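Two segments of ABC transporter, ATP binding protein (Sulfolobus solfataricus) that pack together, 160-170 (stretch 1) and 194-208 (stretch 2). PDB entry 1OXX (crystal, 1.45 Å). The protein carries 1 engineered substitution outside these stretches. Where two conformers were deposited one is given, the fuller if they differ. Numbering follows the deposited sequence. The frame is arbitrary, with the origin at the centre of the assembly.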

ATOM      1  N   SER A 160       5.276  11.573 -17.814  1.00  5.57           N
ATOM      2  CA  SER A 160       6.538  11.271 -17.155  1.00  6.22           C
ATOM      3  C   SER A 160       6.311  10.644 -15.787  1.00  6.01           C
ATOM      4  O   SER A 160       7.207  10.022 -15.252  1.00  6.34           O
ATOM      5  CB  SER A 160       7.339  12.556 -16.958  1.00  9.68           C
ATOM      6  OG  SER A 160       7.776  13.092 -18.202  1.00 13.29           O
ATOM      7  N   LEU A 161       5.102  10.799 -15.260  1.00  4.21           N
ATOM      8  CA  LEU A 161       4.727  10.354 -13.929  1.00  4.99           C
ATOM      9  C   LEU A 161       3.352   9.709 -13.990  1.00  4.60           C
ATOM     10  O   LEU A 161       2.413  10.278 -14.541  1.00  7.29           O
ATOM     11  CB  LEU A 161       4.684  11.557 -12.995  1.00  4.74           C
ATOM     12  CG  LEU A 161       4.158  11.353 -11.577  1.00  7.39           C
ATOM     13  CD1 LEU A 161       5.028  10.338 -10.814  1.00  6.44           C
ATOM     14  CD2 LEU A 161       4.092  12.697 -10.838  1.00 10.66           C
ATOM     15  N   LEU A 162       3.250   8.508 -13.447  1.00  5.34           N
ATOM     16  CA  LEU A 162       1.983   7.806 -13.368  1.00  7.96           C
ATOM     17  C   LEU A 162       1.584   7.757 -11.895  1.00  7.00           C
ATOM     18  O   LEU A 162       2.340   7.266 -11.074  1.00  6.93           O
ATOM     19  CB  LEU A 162       2.121   6.394 -13.915  1.00  8.16           C
ATOM     20  CG  LEU A 162       0.841   5.549 -13.942  1.00 10.34           C
ATOM     21  CD1 LEU A 162      -0.243   6.215 -14.792  1.00 10.91           C
ATOM     22  CD2 LEU A 162       1.162   4.140 -14.466  1.00 12.41           C
ATOM     23  N   LEU A 163       0.399   8.266 -11.594  1.00  4.62           N
ATOM     24  CA  LEU A 163      -0.120   8.355 -10.230  1.00  2.85           C
ATOM     25  C   LEU A 163      -1.304   7.402 -10.088  1.00  6.01           C
ATOM     26  O   LEU A 163      -2.260   7.497 -10.843  1.00  6.91           O
ATOM     27  CB  LEU A 163      -0.603   9.764  -9.936  1.00  5.72           C
ATOM     28  CG  LEU A 163       0.400  10.892 -10.096  1.00  8.07           C
ATOM     29  CD1 LEU A 163      -0.202  12.284  -9.794  1.00 12.15           C
ATOM     30  CD2 LEU A 163       1.583  10.646  -9.168  1.00  8.84           C
ATOM     31  N   LEU A 164      -1.240   6.526  -9.097  1.00  4.80           N
ATOM     32  CA  LEU A 164      -2.262   5.514  -8.852  1.00  6.46           C
ATOM     33  C   LEU A 164      -2.774   5.661  -7.425  1.00  7.23           C
ATOM     34  O   LEU A 164      -2.007   5.629  -6.474  1.00  8.66           O
ATOM     35  CB  LEU A 164      -1.680   4.121  -9.030  1.00  7.29           C
ATOM     36  CG  LEU A 164      -0.985   3.807 -10.355  0.50 11.27           C
ATOM     37  CD1 LEU A 164      -0.303   2.439 -10.279  0.50 10.17           C
ATOM     38  CD2 LEU A 164      -1.945   3.874 -11.533  0.50 14.89           C
ATOM     39  N   ASP A 165      -4.076   5.842  -7.294  1.00  5.29           N
ATOM     40  CA  ASP A 165      -4.723   5.950  -5.996  1.00  7.41           C
ATOM     41  C   ASP A 165      -5.783   4.853  -5.935  1.00  9.65           C
ATOM     42  O   ASP A 165      -6.806   4.937  -6.619  1.00 11.54           O
ATOM     43  CB  ASP A 165      -5.371   7.324  -5.838  1.00  9.62           C
ATOM     44  CG  ASP A 165      -5.939   7.558  -4.445  1.00 12.23           C
ATOM     45  OD1 ASP A 165      -6.188   6.576  -3.711  1.00 12.86           O
ATOM     46  OD2 ASP A 165      -6.162   8.713  -4.015  1.00 14.84           O
ATOM     47  N   GLU A 166      -5.529   3.817  -5.129  1.00 10.03           N
ATOM     48  CA  GLU A 166      -6.451   2.685  -5.007  1.00 11.75           C
ATOM     49  C   GLU A 166      -6.830   2.170  -6.379  1.00 16.54           C
ATOM     50  O   GLU A 166      -8.007   1.956  -6.670  1.00 17.14           O
ATOM     51  CB  GLU A 166      -7.733   3.103  -4.280  1.00 21.33           C
ATOM     52  CG  GLU A 166      -7.556   3.431  -2.820  1.00 14.81           C
ATOM     53  CD  GLU A 166      -7.375   2.196  -1.961  1.00 20.79           C
ATOM     54  OE1 GLU A 166      -7.917   1.132  -2.330  1.00 28.81           O
ATOM     55  OE2 GLU A 166      -6.696   2.295  -0.920  1.00 19.25           O
ATOM     56  N   PRO A 167      -5.838   1.945  -7.228  1.00 11.85           N
ATOM     57  CA  PRO A 167      -6.092   1.670  -8.646  1.00 14.37           C
ATOM     58  C   PRO A 167      -6.746   0.335  -8.971  1.00 22.24           C
ATOM     59  O   PRO A 167      -7.230   0.196 -10.105  1.00 22.17           O
ATOM     60  CB  PRO A 167      -4.691   1.657  -9.236  1.00 13.39           C
ATOM     61  CG  PRO A 167      -3.862   1.193  -8.120  1.00 12.96           C
ATOM     62  CD  PRO A 167      -4.398   1.950  -6.931  1.00 13.78           C
ATOM     63  N   PHE A 168      -6.743  -0.619  -8.041  1.00 13.63           N
ATOM     64  CA  PHE A 168      -7.247  -1.963  -8.341  1.00 13.68           C
ATOM     65  C   PHE A 168      -8.458  -2.313  -7.519  1.00 18.90           C
ATOM     66  O   PHE A 168      -8.953  -3.440  -7.561  1.00 14.20           O
ATOM     67  CB  PHE A 168      -6.146  -2.989  -8.078  1.00 12.52           C
ATOM     68  CG  PHE A 168      -4.839  -2.611  -8.670  1.00  9.37           C
ATOM     69  CD1 PHE A 168      -3.734  -2.424  -7.873  1.00 10.11           C
ATOM     70  CD2 PHE A 168      -4.724  -2.402 -10.040  1.00 10.92           C
ATOM     71  CE1 PHE A 168      -2.533  -2.044  -8.424  1.00 13.51           C
ATOM     72  CE2 PHE A 168      -3.544  -2.037 -10.580  1.00 12.40           C
ATOM     73  CZ  PHE A 168      -2.436  -1.867  -9.776  1.00 13.23           C
ATOM     74  N   SER A 169      -8.949  -1.337  -6.774  1.00 15.08           N
ATOM     75  CA  SER A 169     -10.021  -1.600  -5.829  1.00 23.31           C
ATOM     76  C   SER A 169     -11.392  -1.803  -6.461  1.00 22.98           C
ATOM     77  O   SER A 169     -12.310  -2.229  -5.780  1.00 20.29           O
ATOM     78  CB  SER A 169     -10.045  -0.506  -4.761  1.00 26.13           C
ATOM     79  OG  SER A 169      -8.769  -0.422  -4.129  1.00 24.04           O
ATOM     80  N   ASN A 170     -11.539  -1.524  -7.753  1.00 20.03           N
ATOM     81  CA  ASN A 170     -12.818  -1.768  -8.426  1.00 24.39           C
ATOM     82  C   ASN A 170     -12.918  -3.211  -8.898  1.00 22.61           C
ATOM     83  O   ASN A 170     -13.993  -3.700  -9.231  1.00 23.99           O
ATOM     84  CB  ASN A 170     -12.979  -0.860  -9.647  1.00 18.60           C
ATOM     85  CG  ASN A 170     -13.354   0.558  -9.280  1.00 26.59           C
ATOM     86  OD1 ASN A 170     -13.711   0.844  -8.141  1.00 26.48           O
ATOM     87  ND2 ASN A 170     -13.263   1.461 -10.252  1.00 39.63           N
ATOM     88  N   LEU A 194       6.671   6.457 -10.835  1.00  6.60           N
ATOM     89  CA  LEU A 194       5.372   5.932 -10.470  1.00  5.37           C
ATOM     90  C   LEU A 194       5.150   6.133  -8.983  1.00  9.38           C
ATOM     91  O   LEU A 194       6.040   5.844  -8.177  1.00  7.83           O
ATOM     92  CB  LEU A 194       5.304   4.447 -10.807  1.00  6.43           C
ATOM     93  CG  LEU A 194       3.977   3.777 -10.473  1.00  8.70           C
ATOM     94  CD1 LEU A 194       3.748   2.543 -11.310  1.00 14.75           C
ATOM     95  CD2 LEU A 194       3.926   3.447  -8.996  1.00 11.64           C
ATOM     96  N   LEU A 195       3.967   6.609  -8.609  1.00  6.31           N
ATOM     97  CA  LEU A 195       3.608   6.772  -7.215  1.00  7.11           C
ATOM     98  C   LEU A 195       2.266   6.073  -7.033  1.00  7.55           C
ATOM     99  O   LEU A 195       1.292   6.385  -7.734  1.00  7.09           O
ATOM    100  CB  LEU A 195       3.471   8.238  -6.816  1.00  8.08           C
ATOM    101  CG  LEU A 195       2.971   8.543  -5.397  1.00 10.31           C
ATOM    102  CD1 LEU A 195       3.939   8.064  -4.345  1.00 13.04           C
ATOM    103  CD2 LEU A 195       2.697  10.038  -5.220  1.00 13.88           C
ATOM    104  N   VAL A 196       2.217   5.150  -6.086  1.00  8.88           N
ATOM    105  CA  VAL A 196       0.983   4.423  -5.799  1.00  6.45           C
ATOM    106  C   VAL A 196       0.660   4.601  -4.332  1.00  8.62           C
ATOM    107  O   VAL A 196       1.538   4.470  -3.476  1.00  9.51           O
ATOM    108  CB  VAL A 196       1.098   2.936  -6.158  1.00  7.48           C
ATOM    109  CG1 VAL A 196       2.243   2.292  -5.418  1.00  5.78           C
ATOM    110  CG2 VAL A 196      -0.216   2.186  -5.845  1.00  6.98           C
ATOM    111  N   VAL A 197      -0.589   4.940  -4.042  1.00  7.73           N
ATOM    112  CA  VAL A 197      -1.044   5.005  -2.663  1.00  9.39           C
ATOM    113  C   VAL A 197      -2.170   3.998  -2.510  1.00 10.99           C
ATOM    114  O   VAL A 197      -3.016   3.849  -3.398  1.00 10.85           O
ATOM    115  CB  VAL A 197      -1.485   6.414  -2.211  1.00 17.82           C
ATOM    116  CG1 VAL A 197      -0.428   7.443  -2.562  1.00 30.04           C
ATOM    117  CG2 VAL A 197      -2.818   6.786  -2.815  1.00 13.33           C
ATOM    118  N   SER A 198      -2.193   3.292  -1.377  1.00 12.17           N
ATOM    119  CA  SER A 198      -3.183   2.256  -1.161  1.00 12.90           C
ATOM    120  C   SER A 198      -3.268   1.888   0.309  1.00 10.05           C
ATOM    121  O   SER A 198      -2.343   2.175   1.067  1.00 18.24           O
ATOM    122  CB  SER A 198      -2.812   0.987  -1.947  1.00 12.22           C
ATOM    123  OG  SER A 198      -3.795  -0.025  -1.849  1.00 14.70           O
ATOM    124  N   HIS A 199      -4.406   1.301   0.658  1.00 19.92           N
ATOM    125  CA  HIS A 199      -4.672   0.745   1.979  1.00 17.68           C
ATOM    126  C   HIS A 199      -4.173  -0.698   2.017  1.00 18.57           C
ATOM    127  O   HIS A 199      -3.939  -1.265   3.104  1.00 15.35           O
ATOM    128  CB  HIS A 199      -6.184   0.748   2.243  1.00 21.14           C
ATOM    129  CG  HIS A 199      -6.934  -0.250   1.421  1.00 23.06           C
ATOM    130  ND1 HIS A 199      -7.098  -0.117   0.058  1.00 38.65           N
ATOM    131  CD2 HIS A 199      -7.538  -1.413   1.761  1.00 26.17           C
ATOM    132  CE1 HIS A 199      -7.780  -1.151  -0.404  1.00 27.16           C
ATOM    133  NE2 HIS A 199      -8.062  -1.951   0.609  1.00 38.60           N
ATOM    134  N   ASP A 200      -4.012  -1.284   0.830  1.00 13.36           N
ATOM    135  CA  ASP A 200      -3.630  -2.682   0.680  1.00  8.57           C
ATOM    136  C   ASP A 200      -2.137  -2.879   0.468  1.00  8.34           C
ATOM    137  O   ASP A 200      -1.595  -2.468  -0.550  1.00  9.26           O
ATOM    138  CB  ASP A 200      -4.360  -3.291  -0.512  1.00 10.74           C
ATOM    139  CG  ASP A 200      -4.231  -4.789  -0.564  1.00 14.55           C
ATOM    140  OD1 ASP A 200      -3.484  -5.361   0.263  1.00 16.32           O
ATOM    141  OD2 ASP A 200      -4.851  -5.488  -1.398  1.00 23.33           O
ATOM    142  N   PRO A 201      -1.456  -3.508   1.418  1.00  5.73           N
ATOM    143  CA  PRO A 201      -0.023  -3.748   1.254  1.00  6.66           C
ATOM    144  C   PRO A 201       0.300  -4.610   0.023  1.00  8.03           C
ATOM    145  O   PRO A 201       1.414  -4.551  -0.504  1.00  6.01           O
ATOM    146  CB  PRO A 201       0.394  -4.461   2.557  1.00  7.43           C
ATOM    147  CG  PRO A 201      -0.841  -4.704   3.325  1.00  9.92           C
ATOM    148  CD  PRO A 201      -1.997  -4.046   2.677  1.00  9.86           C
ATOM    149  N   ALA A 202      -0.654  -5.395  -0.462  1.00  8.06           N
ATOM    150  CA  ALA A 202      -0.378  -6.215  -1.638  1.00  8.12           C
ATOM    151  C   ALA A 202      -0.057  -5.348  -2.863  1.00  8.15           C
ATOM    152  O   ALA A 202       0.741  -5.725  -3.730  1.00 10.30           O
ATOM    153  CB  ALA A 202      -1.549  -7.149  -1.929  1.00 11.05           C
ATOM    154  N   ASP A 203      -0.670  -4.177  -2.924  1.00  6.27           N
ATOM    155  CA  ASP A 203      -0.416  -3.254  -4.014  1.00  7.84           C
ATOM    156  C   ASP A 203       1.026  -2.743  -3.910  1.00  9.30           C
ATOM    157  O   ASP A 203       1.745  -2.621  -4.906  1.00 11.17           O
ATOM    158  CB  ASP A 203      -1.413  -2.102  -3.961  1.00  8.78           C
ATOM    159  CG  ASP A 203      -2.831  -2.537  -4.320  1.00  9.00           C
ATOM    160  OD1 ASP A 203      -3.792  -1.815  -3.975  1.00 18.31           O
ATOM    161  OD2 ASP A 203      -3.062  -3.591  -4.921  1.00 12.54           O
ATOM    162  N   ILE A 204       1.455  -2.462  -2.683  1.00  7.02           N
ATOM    163  CA  ILE A 204       2.814  -1.987  -2.417  1.00  8.32           C
ATOM    164  C   ILE A 204       3.856  -3.050  -2.763  1.00  7.91           C
ATOM    165  O   ILE A 204       4.837  -2.783  -3.451  1.00  8.28           O
ATOM    166  CB  ILE A 204       2.935  -1.641  -0.914  1.00 11.80           C
ATOM    167  CG1 ILE A 204       2.063  -0.445  -0.576  1.00 26.05           C
ATOM    168  CG2 ILE A 204       4.384  -1.392  -0.505  1.00  9.51           C
ATOM    169  CD1 ILE A 204       2.387   0.744  -1.360  1.00 15.97           C
ATOM    170  N   PHE A 205       3.663  -4.262  -2.276  1.00  5.63           N
ATOM    171  CA  PHE A 205       4.641  -5.312  -2.547  1.00  5.75           C
ATOM    172  C   PHE A 205       4.762  -5.625  -4.031  1.00  8.10           C
ATOM    173  O   PHE A 205       5.844  -5.980  -4.516  1.00  8.71           O
ATOM    174  CB  PHE A 205       4.317  -6.567  -1.752  1.00  7.05           C
ATOM    175  CG  PHE A 205       4.851  -6.522  -0.353  1.00  4.77           C
ATOM    176  CD1 PHE A 205       4.034  -6.152   0.698  1.00 11.15           C
ATOM    177  CD2 PHE A 205       6.187  -6.779  -0.093  1.00  9.68           C
ATOM    178  CE1 PHE A 205       4.527  -6.077   1.995  1.00 15.05           C
ATOM    179  CE2 PHE A 205       6.683  -6.706   1.183  1.00  9.90           C
ATOM    180  CZ  PHE A 205       5.853  -6.346   2.236  1.00  6.11           C
ATOM    181  N   ALA A 206       3.653  -5.509  -4.742  1.00  8.82           N
ATOM    182  CA  ALA A 206       3.642  -5.866  -6.140  1.00 10.86           C
ATOM    183  C   ALA A 206       4.342  -4.839  -6.990  1.00  8.73           C
ATOM    184  O   ALA A 206       5.030  -5.194  -7.951  1.00 15.86           O
ATOM    185  CB  ALA A 206       2.210  -6.040  -6.618  1.00  9.93           C
ATOM    186  N   ILE A 207       4.196  -3.566  -6.631  1.00  8.02           N
ATOM    187  CA  ILE A 207       4.614  -2.491  -7.518  1.00 11.05           C
ATOM    188  C   ILE A 207       5.711  -1.559  -7.035  1.00 10.93           C
ATOM    189  O   ILE A 207       6.471  -1.047  -7.845  1.00 17.16           O
ATOM    190  CB  ILE A 207       3.377  -1.623  -7.840  1.00 15.80           C
ATOM    191  CG1 ILE A 207       2.369  -2.415  -8.675  1.00 17.40           C
ATOM    192  CG2 ILE A 207       3.778  -0.367  -8.577  1.00 20.17           C
ATOM    193  CD1 ILE A 207       0.973  -1.801  -8.682  1.00 22.50           C
ATOM    194  N   ALA A 208       5.790  -1.324  -5.728  1.00  7.08           N
ATOM    195  CA  ALA A 208       6.689  -0.313  -5.205  1.00  7.57           C
ATOM    196  C   ALA A 208       8.043  -0.856  -4.800  1.00  8.09           C
ATOM    197  O   ALA A 208       8.127  -1.929  -4.205  1.00  9.92           O
ATOM    198  CB  ALA A 208       6.026   0.368  -4.015  1.00  8.61           C
TER
HETATM  199  O   HOH W   1      -5.910  -0.741  -5.310  1.00 19.74           O

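Two neighbouring strands of one sheet, 161-165 and the strand entering at L194, run parallel, their axes 5° apart in direction and 4.8 Å apart at closest approach; together the two stretches bury 680 Å² against each other. The register pairs L162 with L194, L163 with L195, L164 with V196 and D165 with V197.

Backbone hydrogen bonds zip the strands together in the alternating pattern of a parallel ladder. L195 N donates to L162 O (3.0 Å), and L195 O accepts from L164 N (2.9 Å), so one residue bridges two that lie two apart on its neighbour. L164 then plays the same part in return: its O accepts from V197 N (2.9 Å). The last rung runs from E166 N to V197 O (3.1 Å) and is almost straight, at 177°, which carries the ladder one residue beyond strand 161-165. Three of the four ladder carbonyls, L162 O, L195 O and L164 O, also receive CA-H...O contacts, the shortest from V196 CA to L164 O (3.3 Å).

Apolar side chains meet on both faces of the sheet. On the face bearing L162, L164, L194 and V196, L164 touches two partners: its CD1 lies 4.2 Å from L194 CD1, and its CB lies 4.0 Å from V196 CG2. P167 extends this patch past the strand, with its CD 4.3 Å from V196 CG2. On the other face, L163 CD2 packs 3.9 Å from L195 CB, while D165 OD1 comes within 3.5 Å of V197 CG2, a van der Waals contact; D165 OD2 is hydrogen-bonded elsewhere in the structure.

Beyond the strands, polar groups take over. E166 has positive phi and psi (50/49) and begins a type I turn that ends at S169. Its side chain, with chi1 and chi2 both m, brings the carboxylate to H199, where E166 OE2 accepts from both H199 ND1 (2.6 Å) and the backbone H199 N (3.0 Å). A weak bond from H199 ND1 to E166 OE1 (2.8 Å, 116°) adds little direction. S169 OG donates to E166 OE1 (2.5 Å), so both carboxylate oxygens are engaged. E166 OE2 lies at the edge of the H199 ring, near its plane, where a ring N-H can point at it; S169 OG is also at the edge but only in contact, 3.9 Å from H199 CE1.

F168 points toward the helix and meets it with its ring edge: F168 CE1 lies 3.5 Å from I207 CD1, and F168 CD1 lies 3.2 Å from D203 OD2. The helix start is fastened by D200, the N-cap residue, whose OD1 accepts from A202 N (2.9 Å), satisfying an amide that has no preceding helical carbonyl. S198 OG ties the segment before the helix to the helix itself, accepting from D200 N (3.0 Å) and donating to D203 OD1 (2.8 Å).

One water completes the join. It accepts from F168 N (2.9 Å from the water O) and donates to S169 OG (3.1 Å) and D203 OD1 (2.7 Å), tying the turn to the helix where no direct hydrogen bond connects them.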